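Local coordinates for GGDEF and EAL domain-containing protein (Vibrio cholerae O1 str. 2010EL-1786, PDB 6PWJ) that probably takes part in cyclic di-GMP signalling, joining in one chain a GGDEF domain and an EAL domain whose signature motifs both depart from the consensus, at residues A[215-220]-A[265-270]; A[271-276]-A[303-308]; A[48-53]-A[95-100]. All coordinates share one frame; numbering follows the deposited sequence.

Contact 1 (A[215-220]-A[265-270]). With MG (magnesium ion), chain C.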
loop_
_atom_site.group_PDB
_atom_site.type_symbol
_atom_site.label_atom_id
_atom_site.label_comp_id
_atom_site.label_asym_id
_atom_site.label_seq_id
_atom_site.Cartn_x
_atom_site.Cartn_y
_atom_site.Cartn_z
ATOM N N PHE A 215 -4.739 -13.401 -17.363
ATOM C CA PHE A 215 -5.323 -13.958 -16.147
ATOM C C PHE A 215 -6.544 -13.151 -15.720
ATOM O O PHE A 215 -7.617 -13.712 -15.472
ATOM C CB PHE A 215 -4.273 -13.995 -15.036
ATOM C CG PHE A 215 -4.774 -14.571 -13.744
ATOM C CD1 PHE A 215 -4.836 -15.942 -13.557
ATOM C CD2 PHE A 215 -5.171 -13.742 -12.708
ATOM C CE1 PHE A 215 -5.293 -16.476 -12.367
ATOM C CE2 PHE A 215 -5.628 -14.268 -11.516
ATOM C CZ PHE A 215 -5.690 -15.637 -11.345
ATOM N N HIS A 216 -6.394 -11.833 -15.630
ATOM C CA HIS A 216 -7.517 -10.925 -15.434
ATOM C C HIS A 216 -7.069 -9.528 -15.846
ATOM O O HIS A 216 -5.930 -9.322 -16.274
ATOM C CB HIS A 216 -8.037 -10.970 -13.990
ATOM C CG HIS A 216 -7.079 -10.436 -12.966
ATOM N ND1 HIS A 216 -6.931 -11.016 -11.723
ATOM C CD2 HIS A 216 -6.248 -9.367 -12.981
ATOM C CE1 HIS A 216 -6.038 -10.336 -11.025
ATOM N NE2 HIS A 216 -5.608 -9.331 -11.767
ATOM N N ARG A 217 -7.979 -8.566 -15.715
ATOM C CA ARG A 217 -7.684 -7.161 -15.975
ATOM C C ARG A 217 -8.156 -6.345 -14.783
ATOM O O ARG A 217 -9.350 -6.345 -14.463
ATOM C CB ARG A 217 -8.360 -6.676 -17.260
ATOM C CG ARG A 217 -8.011 -7.485 -18.498
ATOM C CD ARG A 217 -8.682 -6.902 -19.731
ATOM N NE ARG A 217 -8.872 -7.899 -20.780
ATOM C CZ ARG A 217 -8.052 -8.073 -21.810
ATOM N NH1 ARG A 217 -6.973 -7.313 -21.939
ATOM N NH2 ARG A 217 -8.313 -9.008 -22.714
ATOM N N GLU A 218 -7.225 -5.657 -14.127
ATOM C CA GLU A 218 -7.561 -4.843 -12.969
ATOM C C GLU A 218 -8.246 -3.560 -13.421
ATOM O O GLU A 218 -7.793 -2.901 -14.361
ATOM C CB GLU A 218 -6.309 -4.520 -12.155
ATOM C CG GLU A 218 -6.594 -3.825 -10.835
ATOM C CD GLU A 218 -5.385 -3.790 -9.923
ATOM O OE1 GLU A 218 -4.328 -4.330 -10.316
ATOM O OE2 GLU A 218 -5.490 -3.228 -8.813
ATOM N N VAL A 219 -9.339 -3.211 -12.756
ATOM C CA VAL A 219 -10.129 -2.042 -13.120
ATOM C C VAL A 219 -9.534 -0.807 -12.453
ATOM O O VAL A 219 -9.197 -0.830 -11.263
ATOM C CB VAL A 219 -11.603 -2.227 -12.721
ATOM C CG1 VAL A 219 -12.410 -0.996 -13.099
ATOM C CG2 VAL A 219 -12.172 -3.477 -13.379
ATOM N N PHE A 220 -9.401 0.270 -13.221
ATOM C CA PHE A 220 -8.937 1.553 -12.711
ATOM C C PHE A 220 -9.935 2.625 -13.118
ATOM O O PHE A 220 -10.300 2.722 -14.294
ATOM C CB PHE A 220 -7.536 1.888 -13.232
ATOM C CG PHE A 220 -6.470 0.958 -12.730
ATOM C CD1 PHE A 220 -5.839 1.193 -11.520
ATOM C CD2 PHE A 220 -6.099 -0.155 -13.464
ATOM C CE1 PHE A 220 -4.859 0.335 -11.053
ATOM C CE2 PHE A 220 -5.121 -1.015 -13.004
ATOM C CZ PHE A 220 -4.499 -0.769 -11.797
ATOM N N LEU A 265 -16.411 -8.769 -23.230
ATOM C CA LEU A 265 -15.216 -9.094 -22.462
ATOM C C LEU A 265 -15.200 -10.573 -22.099
ATOM O O LEU A 265 -16.074 -11.055 -21.370
ATOM C CB LEU A 265 -15.139 -8.228 -21.207
ATOM C CG LEU A 265 -14.773 -6.758 -21.437
ATOM C CD1 LEU A 265 -15.916 -6.006 -22.103
ATOM C CD2 LEU A 265 -14.366 -6.084 -20.136
ATOM N N THR A 266 -14.200 -11.293 -22.606
ATOM C CA THR A 266 -14.025 -12.709 -22.315
ATOM C C THR A 266 -13.111 -12.963 -21.124
ATOM O O THR A 266 -12.977 -14.116 -20.703
ATOM C CB THR A 266 -13.459 -13.436 -23.539
ATOM O OG1 THR A 266 -12.098 -13.037 -23.745
ATOM C CG2 THR A 266 -14.270 -13.099 -24.781
ATOM N N ASP A 267 -12.481 -11.924 -20.576
ATOM C CA ASP A 267 -11.510 -12.081 -19.507
ATOM C C ASP A 267 -12.087 -11.635 -18.167
ATOM O O ASP A 267 -12.881 -10.691 -18.105
ATOM C CB ASP A 267 -10.238 -11.274 -19.795
ATOM C CG ASP A 267 -9.416 -11.864 -20.923
ATOM O OD1 ASP A 267 -9.281 -13.105 -20.976
ATOM O OD2 ASP A 267 -8.907 -11.087 -21.758
ATOM N N PRO A 268 -11.706 -12.298 -17.076
ATOM C CA PRO A 268 -12.159 -11.857 -15.752
ATOM C C PRO A 268 -11.635 -10.466 -15.432
ATOM O O PRO A 268 -10.539 -10.079 -15.843
ATOM C CB PRO A 268 -11.569 -12.910 -14.803
ATOM C CG PRO A 268 -11.274 -14.093 -15.672
ATOM C CD PRO A 268 -10.895 -13.524 -17.004
ATOM N N LEU A 269 -12.434 -9.713 -14.682
ATOM C CA LEU A 269 -12.102 -8.347 -14.303
ATOM C C LEU A 269 -11.842 -8.280 -12.805
ATOM O O LEU A 269 -12.664 -8.740 -12.006
ATOM C CB LEU A 269 -13.226 -7.385 -14.694
ATOM C CG LEU A 269 -13.541 -7.326 -16.190
ATOM C CD1 LEU A 269 -14.621 -6.295 -16.476
ATOM C CD2 LEU A 269 -12.281 -7.028 -16.991
ATOM N N ALA A 270 -10.702 -7.706 -12.432
ATOM C CA ALA A 270 -10.317 -7.576 -11.033
ATOM C C ALA A 270 -10.764 -6.215 -10.512
ATOM O O ALA A 270 -10.409 -5.178 -11.082
ATOM C CB ALA A 270 -8.808 -7.747 -10.867
HETATM MG MG MG C . -5.174 -3.703 -6.924
HETATM O O HOH W 1 -3.161 -4.094 -7.094
HETATM O O HOH W 2 -4.059 -2.052 -6.505
#

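Contact 2 (A[271-276]-A[303-308]). With MG (magnesium ion), chain C.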
loop_
_atom_site.group_PDB
_atom_site.type_symbol
_atom_site.label_atom_id
_atom_site.label_comp_id
_atom_site.label_asym_id
_atom_site.label_seq_id
_atom_site.Cartn_x
_atom_site.Cartn_y
_atom_site.Cartn_z
ATOM N N ILE A 271 -11.540 -6.223 -9.431
ATOM C CA ILE A 271 -12.052 -5.009 -8.808
ATOM C C ILE A 271 -11.420 -4.876 -7.431
ATOM O O ILE A 271 -11.493 -5.804 -6.616
ATOM C CB ILE A 271 -13.587 -5.030 -8.707
ATOM C CG1 ILE A 271 -14.207 -5.274 -10.084
ATOM C CG2 ILE A 271 -14.098 -3.728 -8.112
ATOM C CD1 ILE A 271 -15.708 -5.457 -10.050
ATOM N N ASN A 272 -10.797 -3.730 -7.172
ATOM C CA ASN A 272 -10.217 -3.459 -5.863
ATOM C C ASN A 272 -11.327 -3.089 -4.887
ATOM O O ASN A 272 -12.090 -2.148 -5.130
ATOM C CB ASN A 272 -9.183 -2.339 -5.952
ATOM C CG ASN A 272 -7.965 -2.734 -6.763
ATOM O OD1 ASN A 272 -7.133 -3.521 -6.313
ATOM N ND2 ASN A 272 -7.848 -2.175 -7.961
ATOM N N ILE A 273 -11.421 -3.830 -3.789
ATOM C CA ILE A 273 -12.433 -3.602 -2.764
ATOM C C ILE A 273 -11.770 -2.924 -1.574
ATOM O O ILE A 273 -10.769 -3.424 -1.042
ATOM C CB ILE A 273 -13.112 -4.916 -2.345
ATOM C CG1 ILE A 273 -13.770 -5.582 -3.556
ATOM C CG2 ILE A 273 -14.138 -4.659 -1.251
ATOM C CD1 ILE A 273 -14.855 -4.744 -4.204
ATOM N N ALA A 274 -12.321 -1.787 -1.158
ATOM C CA ALA A 274 -11.716 -1.005 -0.091
ATOM C C ALA A 274 -11.822 -1.727 1.247
ATOM O O ALA A 274 -12.772 -2.468 1.510
ATOM C CB ALA A 274 -12.377 0.369 0.004
ATOM N N GLN A 275 -10.821 -1.498 2.098
ATOM C CA GLN A 275 -10.841 -2.069 3.440
ATOM C C GLN A 275 -12.078 -1.616 4.206
ATOM O O GLN A 275 -12.699 -2.407 4.924
ATOM C CB GLN A 275 -9.566 -1.677 4.186
ATOM C CG GLN A 275 -9.102 -2.672 5.233
ATOM C CD GLN A 275 -7.592 -2.674 5.387
ATOM O OE1 GLN A 275 -6.861 -2.388 4.437
ATOM N NE2 GLN A 275 -7.117 -2.991 6.585
ATOM N N GLY A 276 -12.456 -0.346 4.055
ATOM C CA GLY A 276 -13.644 0.176 4.707
ATOM C C GLY A 276 -14.951 -0.291 4.104
ATOM O O GLY A 276 -16.008 -0.040 4.695
ATOM N N PHE A 303 -12.399 -10.236 -7.189
ATOM C CA PHE A 303 -12.468 -9.221 -6.144
ATOM C C PHE A 303 -11.118 -9.156 -5.440
ATOM O O PHE A 303 -10.712 -10.108 -4.766
ATOM C CB PHE A 303 -13.600 -9.521 -5.165
ATOM C CG PHE A 303 -14.966 -9.258 -5.731
ATOM C CD1 PHE A 303 -15.463 -7.967 -5.795
ATOM C CD2 PHE A 303 -15.749 -10.297 -6.206
ATOM C CE1 PHE A 303 -16.716 -7.716 -6.319
ATOM C CE2 PHE A 303 -17.004 -10.053 -6.731
ATOM C CZ PHE A 303 -17.488 -8.759 -6.787
ATOM N N GLU A 304 -10.428 -8.029 -5.599
ATOM C CA GLU A 304 -9.075 -7.853 -5.084
ATOM C C GLU A 304 -9.162 -7.306 -3.665
ATOM O O GLU A 304 -9.473 -6.127 -3.463
ATOM C CB GLU A 304 -8.278 -6.922 -5.993
ATOM C CG GLU A 304 -6.788 -7.204 -6.020
ATOM C CD GLU A 304 -6.143 -6.788 -7.327
ATOM O OE1 GLU A 304 -5.737 -5.612 -7.450
ATOM O OE2 GLU A 304 -6.053 -7.637 -8.238
ATOM N N ILE A 305 -8.889 -8.156 -2.688
ATOM C CA ILE A 305 -8.974 -7.798 -1.275
ATOM C C ILE A 305 -7.578 -7.426 -0.789
ATOM O O ILE A 305 -6.643 -8.215 -0.980
ATOM C CB ILE A 305 -9.549 -8.951 -0.433
ATOM C CG1 ILE A 305 -10.744 -9.593 -1.142
ATOM C CG2 ILE A 305 -9.948 -8.447 0.942
ATOM C CD1 ILE A 305 -11.894 -8.642 -1.386
ATOM N N PRO A 306 -7.391 -6.255 -0.183
ATOM C CA PRO A 306 -6.093 -5.946 0.421
ATOM C C PRO A 306 -5.749 -6.952 1.507
ATOM O O PRO A 306 -6.625 -7.575 2.112
ATOM C CB PRO A 306 -6.292 -4.540 1.001
ATOM C CG PRO A 306 -7.423 -3.965 0.217
ATOM C CD PRO A 306 -8.326 -5.120 -0.101
ATOM N N GLU A 307 -4.445 -7.113 1.749
ATOM C CA GLU A 307 -4.004 -8.023 2.799
ATOM C C GLU A 307 -4.473 -7.564 4.171
ATOM O O GLU A 307 -4.691 -8.394 5.062
ATOM C CB GLU A 307 -2.481 -8.153 2.781
ATOM C CG GLU A 307 -1.931 -9.094 3.841
ATOM C CD GLU A 307 -0.428 -9.266 3.747
ATOM O OE1 GLU A 307 0.308 -8.358 4.188
ATOM O OE2 GLU A 307 0.017 -10.310 3.228
ATOM N N GLY A 308 -4.633 -6.253 4.364
ATOM C CA GLY A 308 -5.062 -5.749 5.658
ATOM C C GLY A 308 -6.388 -6.325 6.112
ATOM O O GLY A 308 -6.599 -6.537 7.309
HETATM MG MG MG C . -5.174 -3.703 -6.924
HETATM O O HOH W 1 -3.161 -4.094 -7.094
HETATM O O HOH W 2 -4.059 -2.052 -6.505
#

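Contact 3 (A[48-53]-A[95-100])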
loop_
_atom_site.group_PDB
_atom_site.type_symbol
_atom_site.label_atom_id
_atom_site.label_comp_id
_atom_site.label_asym_id
_atom_site.label_seq_id
_atom_site.Cartn_x
_atom_site.Cartn_y
_atom_site.Cartn_z
ATOM N N ALA A 48 8.548 12.553 6.645
ATOM C CA ALA A 48 9.233 13.172 7.768
ATOM C C ALA A 48 10.507 12.405 8.079
ATOM O O ALA A 48 10.547 11.177 7.965
ATOM C CB ALA A 48 8.336 13.222 9.013
ATOM N N ILE A 49 11.545 13.139 8.465
ATOM C CA ILE A 49 12.808 12.565 8.914
ATOM C C ILE A 49 13.035 13.015 10.347
ATOM O O ILE A 49 13.127 14.219 10.619
ATOM C CB ILE A 49 13.984 12.983 8.017
ATOM C CG1 ILE A 49 13.935 12.230 6.686
ATOM C CG2 ILE A 49 15.307 12.750 8.733
ATOM C CD1 ILE A 49 15.156 12.445 5.818
ATOM N N LEU A 50 13.119 12.054 11.262
ATOM C CA LEU A 50 13.375 12.328 12.669
ATOM C C LEU A 50 14.837 12.035 12.973
ATOM O O LEU A 50 15.278 10.885 12.874
ATOM C CB LEU A 50 12.463 11.493 13.567
ATOM C CG LEU A 50 12.764 11.572 15.065
ATOM C CD1 LEU A 50 12.690 13.011 15.549
ATOM C CD2 LEU A 50 11.813 10.684 15.852
ATOM N N GLN A 51 15.586 13.073 13.335
ATOM C CA GLN A 51 16.979 12.934 13.748
ATOM C C GLN A 51 17.012 12.919 15.272
ATOM O O GLN A 51 16.983 13.971 15.915
ATOM C CB GLN A 51 17.837 14.059 13.178
ATOM C CG GLN A 51 18.147 13.914 11.696
ATOM C CD GLN A 51 19.183 14.914 11.222
ATOM O OE1 GLN A 51 19.363 15.971 11.823
ATOM N NE2 GLN A 51 19.876 14.578 10.141
ATOM N N ALA A 52 17.066 11.717 15.849
ATOM C CA ALA A 52 17.104 11.550 17.302
ATOM C C ALA A 52 18.532 11.796 17.781
ATOM O O ALA A 52 19.332 10.878 17.974
ATOM C CB ALA A 52 16.604 10.168 17.700
ATOM N N GLU A 53 18.853 13.078 17.973
ATOM C CA GLU A 53 20.181 13.441 18.455
ATOM C C GLU A 53 20.475 12.813 19.811
ATOM O O GLU A 53 21.623 12.449 20.090
ATOM C CB GLU A 53 20.314 14.962 18.531
ATOM C CG GLU A 53 20.200 15.667 17.186
ATOM C CD GLU A 53 21.460 15.545 16.349
ATOM O OE1 GLU A 53 22.541 15.313 16.930
ATOM O OE2 GLU A 53 21.369 15.683 15.110
ATOM N N TYR A 95 20.540 6.662 14.323
ATOM C CA TYR A 95 19.740 7.550 15.157
ATOM C C TYR A 95 18.687 8.311 14.363
ATOM O O TYR A 95 18.023 9.191 14.924
ATOM C CB TYR A 95 20.641 8.546 15.896
ATOM C CG TYR A 95 21.178 9.647 15.011
ATOM C CD1 TYR A 95 22.231 9.412 14.136
ATOM C CD2 TYR A 95 20.631 10.923 15.048
ATOM C CE1 TYR A 95 22.723 10.417 13.323
ATOM C CE2 TYR A 95 21.116 11.934 14.241
ATOM C CZ TYR A 95 22.162 11.677 13.381
ATOM O OH TYR A 95 22.646 12.683 12.576
ATOM N N GLU A 96 18.517 8.003 13.081
ATOM C CA GLU A 96 17.595 8.716 12.213
ATOM C C GLU A 96 16.449 7.804 11.796
ATOM O O GLU A 96 16.613 6.585 11.675
ATOM C CB GLU A 96 18.320 9.253 10.974
ATOM C CG GLU A 96 19.517 10.128 11.307
ATOM C CD GLU A 96 20.162 10.735 10.078
ATOM O OE1 GLU A 96 20.844 9.999 9.334
ATOM O OE2 GLU A 96 19.979 11.950 9.856
ATOM N N PHE A 97 15.282 8.406 11.581
ATOM C CA PHE A 97 14.076 7.663 11.245
ATOM C C PHE A 97 13.323 8.381 10.137
ATOM O O PHE A 97 13.207 9.610 10.149
ATOM C CB PHE A 97 13.167 7.496 12.470
ATOM C CG PHE A 97 13.822 6.781 13.615
ATOM C CD1 PHE A 97 14.618 7.470 14.515
ATOM C CD2 PHE A 97 13.641 5.420 13.794
ATOM C CE1 PHE A 97 15.223 6.815 15.569
ATOM C CE2 PHE A 97 14.244 4.759 14.847
ATOM C CZ PHE A 97 15.035 5.458 15.736
ATOM N N GLY A 98 12.813 7.609 9.186
ATOM C CA GLY A 98 12.044 8.135 8.067
ATOM C C GLY A 98 10.609 7.645 8.136
ATOM O O GLY A 98 10.360 6.469 8.415
ATOM N N ILE A 99 9.671 8.554 7.881
ATOM C CA ILE A 99 8.246 8.261 7.959
ATOM C C ILE A 99 7.575 8.767 6.690
ATOM O O ILE A 99 7.815 9.903 6.265
ATOM C CB ILE A 99 7.600 8.900 9.202
ATOM C CG1 ILE A 99 8.350 8.481 10.467
ATOM C CG2 ILE A 99 6.137 8.507 9.302
ATOM C CD1 ILE A 99 7.795 9.097 11.731
ATOM N N ILE A 100 6.736 7.927 6.091
ATOM C CA ILE A 100 5.982 8.270 4.891
ATOM C C ILE A 100 4.502 8.200 5.242
ATOM O O ILE A 100 4.020 7.163 5.717
ATOM C CB ILE A 100 6.315 7.336 3.718
ATOM C CG1 ILE A 100 7.831 7.230 3.535
ATOM C CG2 ILE A 100 5.664 7.837 2.440
ATOM C CD1 ILE A 100 8.250 6.221 2.486
#

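Contact 1 (A[215-220]-A[265-270])
His216 lays one face of its imidazole against Ala270, whose CB sits 3.6 Å from the ring centroid, almost straight over the middle. A chi1 of 67° folds the ring back beside its own backbone, where it can receive this methyl; ND1 is then held by His302. Beneath it the two strands run parallel, and this is the tight part. Arg217 gives its N to Pro268 O (3.0 Å) and takes Ala270 N on its O (2.8 Å). Val219 N then meets Ala270 O at 2.8 Å, and Val219 CG2 reaches Leu269 CB at 4.3 Å, on the side packed by helix 245-261.

The other end is looser. The Pro268 ring lies against Phe215 O, CD at 3.6 Å. The extended Arg217 reaches Asp267, both partly exposed, in a salt bridge from NH2 to OD2 whose modelled separation is too short to trust in detail; guanidinium and carboxylate planes are 46° apart. On the opposite flank, Glu218 OE2 binds magnesium at 2.0 Å while OE1 accepts Gln410 NE2. Glu218-Val219-Phe220 stands where Glu-Ala-Leu names the family, on a strand at the metal site of the EAL barrel.

Contact 2 (A[271-276]-A[303-308])
The magnesium site of the EAL domain draws Asn272 and Glu304 together: OD1 of Asn272 and OE1 of Glu304 each bind the ion at 2.1 Å. The two side chains run alongside each other in the same direction, amide and carboxylate planes 67° apart, and their metal-bound oxygens are close because the cation bridges them. Glu218, Asp334 and two waters complete the coordination. The second carboxylate oxygen, Glu304 OE2, is tied to Lys355 by a salt bridge, which would fix its rotation.

Both ligands ride on neighbouring parallel strands of the barrel, near their C-terminal ends, the usual place for the site in a TIM-like fold. Glu304 N donates to Ile271 O (2.7 Å) and Ile273 N to Glu304 O (3.0 Å). On the face away from the metal, Ile273 CD1 touches the edge of the Phe303 ring at CD1, 3.6 Å off; chi1 (-59°) turns CG1 toward Phe303 and chi2 (-61°) sets the methyl at that edge. Ile305 CD1 comes alongside Ile273 CB at 4.0 Å, and Phe320 packs on all three. At the end of strand 301-306, Pro306 CD lies against Ile273 O, and the Gln275 amide passes Pro306 to rest against Gly308, NE2 3.4 Å from its C.

Contact 3 (A[48-53]-A[95-100])
Ala48 and Ile99 open an antiparallel ladder in the GGDEF-domain sheet, donating to each other's carbonyl: Ala48 N to Ile99 O and Ile99 N to Ala48 O, both 2.8 Å. Tyr95 leads into the strand that begins at Glu96; it stands where the family's Asp-Glu-Phe has its aspartate, while Glu96 and Phe97 match.

Ile49 faces Gly98 in a non-hydrogen-bonded pair and packs instead on Leu155 and Leu159 of helix 148-164. Leu50 closes the next hydrogen-bonded pair with Phe97 (Leu50 N to Phe97 O, 2.7 Å); their CB atoms lie 4.2 Å apart on the face of Ala48 and Ile99. Gln51 and Glu96 share the other face, side by side and extended, and Gln51 NE2 donates to Glu96 OE2 at 2.6 Å, nearly in line with the C-O bond. At Ala52, the centre of an inverse gamma turn, N reaches Tyr95 O at 2.9 Å, while the methyl meets the edge of the Phe97 ring. With chi1 at 75°, the Tyr95 ring takes Glu96 CG over one face and Ala52 O at its edge. Glu53 runs alongside this tyrosine, OE1 held by Lys56 and OE2 3.9 Å from Tyr95 CE2.

How the contacts relate
Contacts 1 and 2 are successive strand pairings of one barrel: strand 269-272 serves both, joining 214-225 to 301-306. Contact 2 is buried; contact 1 is partly so, fraying toward solvent at its salt bridge. They meet at the magnesium, where Glu218 OE2 probably accepts a hydrogen bond from Asn272 ND2 at 2.7 Å besides sharing the ion with Asn272 and Glu304. Contact 3 is also buried but belongs to the other domain, its centre about 31 Å from that of contact 2 and 41 Å from that of contact 1. There the strands are antiparallel, and the polar pairing is glutamine with glutamate, without a metal.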